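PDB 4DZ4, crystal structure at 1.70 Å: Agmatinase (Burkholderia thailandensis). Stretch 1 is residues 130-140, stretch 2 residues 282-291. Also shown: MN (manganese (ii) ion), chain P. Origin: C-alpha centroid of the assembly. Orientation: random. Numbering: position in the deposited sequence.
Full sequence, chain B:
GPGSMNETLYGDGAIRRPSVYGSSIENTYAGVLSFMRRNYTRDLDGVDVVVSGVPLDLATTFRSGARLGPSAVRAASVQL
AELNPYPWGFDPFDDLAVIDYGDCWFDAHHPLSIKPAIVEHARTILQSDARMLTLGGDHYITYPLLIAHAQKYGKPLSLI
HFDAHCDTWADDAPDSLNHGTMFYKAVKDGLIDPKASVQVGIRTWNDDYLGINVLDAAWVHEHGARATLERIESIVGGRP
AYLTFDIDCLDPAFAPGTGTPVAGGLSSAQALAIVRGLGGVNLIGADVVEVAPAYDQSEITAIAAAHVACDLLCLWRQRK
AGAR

Stretch 1 130-140: ARMLTLGGDHY
Stretch 2 282-291: NLIGADVVEV

A strand starting at Arg 131 runs parallel to one that ends at Val 289, their axes 11° apart and 4.6 Å at closest approach. Leu 133 pairs with Ala 286, Thr 134 with Asp 287, and Leu 135 with Val 288, at CA-CA distances of 5.0, 4.5 and 5.2 Å. The contact buries 711 Å², both sides summed.

Ala 130 has phi/psi -63/152. Arg 131 (-82/156) points its CA-to-CB bond toward stretch 2. Its chi angles are m, m, t and -175°. Its CD lies 3.4 Å from Ile 284 O, and Leu 283 O sits over one face of the guanidinium. Water 1 accepts from Arg 131 NH1 (3.1 Å) and donates to Asn 282 OD1 (2.9 Å).

Met 132 (-106/127; m, t, p) sends the end of its side chain away. Its backbone still bonds: Ala 286 N donates to Met 132 O at 3.0 Å. Water 2 accepts from Met 132 N (2.7 Å) and donates to Ile 284 O (2.6 Å), linking two atoms too far apart to bond directly.

Leu 133 (-115/107; chi1 t, chi2 p) shares a sheet face with Ala 286, Leu 135 and Val 288. Its CD1 packs 4.0 Å from Ala 286 CB.

Thr 134 (-108/137; chi1 m) lies on the other face with Asp 287 (chi1 p), CB to CB 4.0 Å. Thr 134 N donates to Ala 286 O at 3.0 Å, and Val 288 N donates to Thr 134 O at 2.9 Å. These bonds flank Asp 287.

Leu 135 (-105/126; m, t) brings CD2 within 4.5 Å of Val 288 CB (chi1 t). Gly 136 (-90/178) continues the ladder: its N donates to Val 288 O at 2.9 Å, nearly linear at 174°. A CB here would clash with Val 289 CG1, 2.9 Å away.

The peptide between Gly 136 and Gly 137 is cis. Gly 137 has positive phi (85/151), which favours glycine. Its O accepts from Glu 290 N at 2.8 Å.

The CA-to-CB bond of Asp 138 (-78/166; chi1 p, chi2 46°) points away overall, but its CB lies 3.4 Å from Glu 290 OE2. Its OD1 accepts from Tyr 140 N at 2.9 Å.

His 139 (-65/-19; chi1 -140°, chi2 156°) donates from N to Glu 290 OE2 at 2.8 Å. Glu 290 (78/14) reaches it with chi1 m, chi2 m and chi3 -2°. Val 289 CG2 (chi1 m) sits over the His 139 ring, 3.6 Å from its centroid. His 139 ND1 binds manganese (MN) at 2.2 Å. The CA-to-CB bond of Tyr 140 (-53/-33; chi1 t) points away.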

# COMPACT_ATOMS: atom_id res chain seq x y z
N ALA B 130 -17.01 -13.05 -34.93
CA ALA B 130 -15.89 -12.41 -34.22
C ALA B 130 -15.14 -13.45 -33.38
O ALA B 130 -15.72 -14.44 -32.96
CB ALA B 130 -16.40 -11.28 -33.32
N ARG B 131 -13.84 -13.22 -33.16
CA ARG B 131 -13.06 -14.00 -32.20
C ARG B 131 -13.34 -13.39 -30.83
O ARG B 131 -13.64 -12.20 -30.73
CB ARG B 131 -11.57 -13.85 -32.44
CG ARG B 131 -11.07 -14.15 -33.84
CD ARG B 131 -11.15 -15.62 -34.16
NE ARG B 131 -10.42 -15.86 -35.41
CZ ARG B 131 -10.38 -17.02 -36.05
NH1 ARG B 131 -11.04 -18.07 -35.58
NH2 ARG B 131 -9.67 -17.11 -37.16
N MET B 132 -13.16 -14.20 -29.78
CA MET B 132 -13.29 -13.72 -28.40
C MET B 132 -11.93 -13.57 -27.74
O MET B 132 -11.13 -14.50 -27.76
CB MET B 132 -14.15 -14.65 -27.54
CG MET B 132 -15.61 -14.65 -27.94
SD MET B 132 -16.58 -15.71 -26.85
CE MET B 132 -16.54 -14.82 -25.29
N LEU B 133 -11.68 -12.39 -27.20
CA LEU B 133 -10.55 -12.17 -26.27
C LEU B 133 -11.17 -11.83 -24.91
O LEU B 133 -11.72 -10.73 -24.73
CB LEU B 133 -9.70 -11.01 -26.80
CG LEU B 133 -8.47 -10.65 -25.96
CD1 LEU B 133 -7.67 -11.87 -25.61
CD2 LEU B 133 -7.60 -9.61 -26.68
N THR B 134 -11.12 -12.76 -23.97
CA THR B 134 -11.88 -12.61 -22.74
C THR B 134 -10.95 -12.30 -21.56
O THR B 134 -9.89 -12.89 -21.44
CB THR B 134 -12.73 -13.87 -22.48
OG1 THR B 134 -13.52 -14.14 -23.65
CG2 THR B 134 -13.70 -13.65 -21.30
N LEU B 135 -11.36 -11.35 -20.73
CA LEU B 135 -10.57 -10.93 -19.56
C LEU B 135 -11.24 -11.52 -18.33
O LEU B 135 -12.43 -11.28 -18.12
CB LEU B 135 -10.56 -9.40 -19.45
CG LEU B 135 -10.11 -8.65 -20.70
CD1 LEU B 135 -10.18 -7.11 -20.51
CD2 LEU B 135 -8.70 -9.11 -21.09
N GLY B 136 -10.48 -12.26 -17.52
CA GLY B 136 -10.98 -12.80 -16.28
C GLY B 136 -10.74 -11.82 -15.10
O GLY B 136 -10.12 -10.79 -15.26
N GLY B 137 -11.19 -12.16 -13.89
CA GLY B 137 -11.92 -13.40 -13.61
C GLY B 137 -10.97 -14.56 -13.36
O GLY B 137 -9.84 -14.63 -13.89
N ASP B 138 -11.43 -15.50 -12.54
CA ASP B 138 -10.61 -16.67 -12.23
C ASP B 138 -10.62 -17.69 -13.37
O ASP B 138 -11.40 -17.59 -14.32
CB ASP B 138 -10.94 -17.25 -10.84
CG ASP B 138 -12.26 -18.07 -10.80
OD1 ASP B 138 -12.47 -18.91 -11.71
OD2 ASP B 138 -13.03 -17.90 -9.82
N HIS B 139 -9.69 -18.64 -13.30
CA HIS B 139 -9.47 -19.55 -14.44
C HIS B 139 -10.64 -20.45 -14.78
O HIS B 139 -10.70 -21.00 -15.89
CB HIS B 139 -8.20 -20.37 -14.24
CG HIS B 139 -7.39 -20.54 -15.51
ND1 HIS B 139 -6.06 -20.80 -15.50
CD2 HIS B 139 -7.76 -20.47 -16.85
CE1 HIS B 139 -5.61 -20.87 -16.76
NE2 HIS B 139 -6.65 -20.67 -17.60
N TYR B 140 -11.57 -20.63 -13.83
CA TYR B 140 -12.72 -21.48 -14.11
C TYR B 140 -13.43 -21.03 -15.40
O TYR B 140 -13.98 -21.87 -16.14
CB TYR B 140 -13.72 -21.48 -12.95
CG TYR B 140 -14.95 -22.29 -13.30
CD1 TYR B 140 -14.96 -23.67 -13.13
CD2 TYR B 140 -16.08 -21.66 -13.84
CE1 TYR B 140 -16.09 -24.42 -13.49
CE2 TYR B 140 -17.20 -22.40 -14.21
CZ TYR B 140 -17.20 -23.78 -14.01
OH TYR B 140 -18.30 -24.53 -14.36
N ASN B 282 -3.12 -21.37 -35.50
CA ASN B 282 -4.52 -21.17 -35.83
C ASN B 282 -5.31 -20.78 -34.56
O ASN B 282 -6.04 -21.58 -33.98
CB ASN B 282 -5.07 -22.44 -36.47
CG ASN B 282 -6.51 -22.29 -36.92
OD1 ASN B 282 -7.05 -21.19 -36.97
ND2 ASN B 282 -7.14 -23.41 -37.22
N LEU B 283 -5.13 -19.54 -34.14
CA LEU B 283 -5.64 -19.08 -32.87
C LEU B 283 -7.12 -18.70 -33.02
O LEU B 283 -7.44 -17.74 -33.72
CB LEU B 283 -4.81 -17.88 -32.44
CG LEU B 283 -5.25 -17.20 -31.16
CD1 LEU B 283 -5.02 -18.11 -29.96
CD2 LEU B 283 -4.51 -15.86 -30.99
N ILE B 284 -8.00 -19.47 -32.39
CA ILE B 284 -9.47 -19.31 -32.56
C ILE B 284 -10.11 -18.42 -31.50
O ILE B 284 -11.22 -17.93 -31.69
CB ILE B 284 -10.20 -20.68 -32.49
CG1 ILE B 284 -10.15 -21.24 -31.04
CG2 ILE B 284 -9.58 -21.64 -33.48
CD1 ILE B 284 -11.02 -22.45 -30.75
N GLY B 285 -9.40 -18.23 -30.38
CA GLY B 285 -9.94 -17.53 -29.21
C GLY B 285 -8.87 -17.49 -28.14
O GLY B 285 -7.93 -18.28 -28.16
N ALA B 286 -9.03 -16.59 -27.18
CA ALA B 286 -8.03 -16.47 -26.10
C ALA B 286 -8.62 -15.83 -24.86
O ALA B 286 -9.64 -15.15 -24.95
CB ALA B 286 -6.82 -15.67 -26.57
N ASP B 287 -7.93 -16.00 -23.73
CA ASP B 287 -8.32 -15.28 -22.53
C ASP B 287 -7.08 -14.98 -21.68
O ASP B 287 -6.03 -15.58 -21.88
CB ASP B 287 -9.46 -16.00 -21.77
CG ASP B 287 -9.06 -17.37 -21.26
OD1 ASP B 287 -7.95 -17.54 -20.71
OD2 ASP B 287 -9.88 -18.31 -21.37
N VAL B 288 -7.23 -13.99 -20.81
CA VAL B 288 -6.17 -13.59 -19.91
C VAL B 288 -6.84 -13.48 -18.54
O VAL B 288 -7.75 -12.65 -18.37
CB VAL B 288 -5.57 -12.23 -20.33
CG1 VAL B 288 -4.42 -11.86 -19.38
CG2 VAL B 288 -5.11 -12.29 -21.80
N VAL B 289 -6.42 -14.32 -17.60
CA VAL B 289 -7.18 -14.53 -16.36
C VAL B 289 -6.34 -14.32 -15.11
O VAL B 289 -5.10 -14.24 -15.18
CB VAL B 289 -7.77 -15.95 -16.30
CG1 VAL B 289 -8.77 -16.13 -17.47
CG2 VAL B 289 -6.67 -17.03 -16.34
N GLU B 290 -7.06 -14.22 -13.99
CA GLU B 290 -6.55 -14.28 -12.60
C GLU B 290 -5.88 -12.97 -12.15
O GLU B 290 -5.22 -12.96 -11.11
CB GLU B 290 -5.63 -15.50 -12.38
CG GLU B 290 -6.34 -16.87 -12.50
CD GLU B 290 -7.16 -17.29 -11.26
OE1 GLU B 290 -7.22 -16.58 -10.24
OE2 GLU B 290 -7.77 -18.35 -11.31
N VAL B 291 -6.07 -11.88 -12.89
CA VAL B 291 -5.62 -10.58 -12.34
C VAL B 291 -6.52 -10.21 -11.13
O VAL B 291 -7.76 -10.21 -11.26
CB VAL B 291 -5.65 -9.48 -13.41
CG1 VAL B 291 -5.34 -8.13 -12.77
CG2 VAL B 291 -4.63 -9.80 -14.55
MN MN P . -4.99 -21.51 -13.73
O HOH W 1 -9.80 -20.23 -37.38
O HOH W 2 -13.24 -16.83 -30.45
O HOH W 3 -12.36 -16.19 -25.04
O HOH W 4 -7.35 -11.27 -15.71
O HOH W 5 -4.17 -21.72 -11.97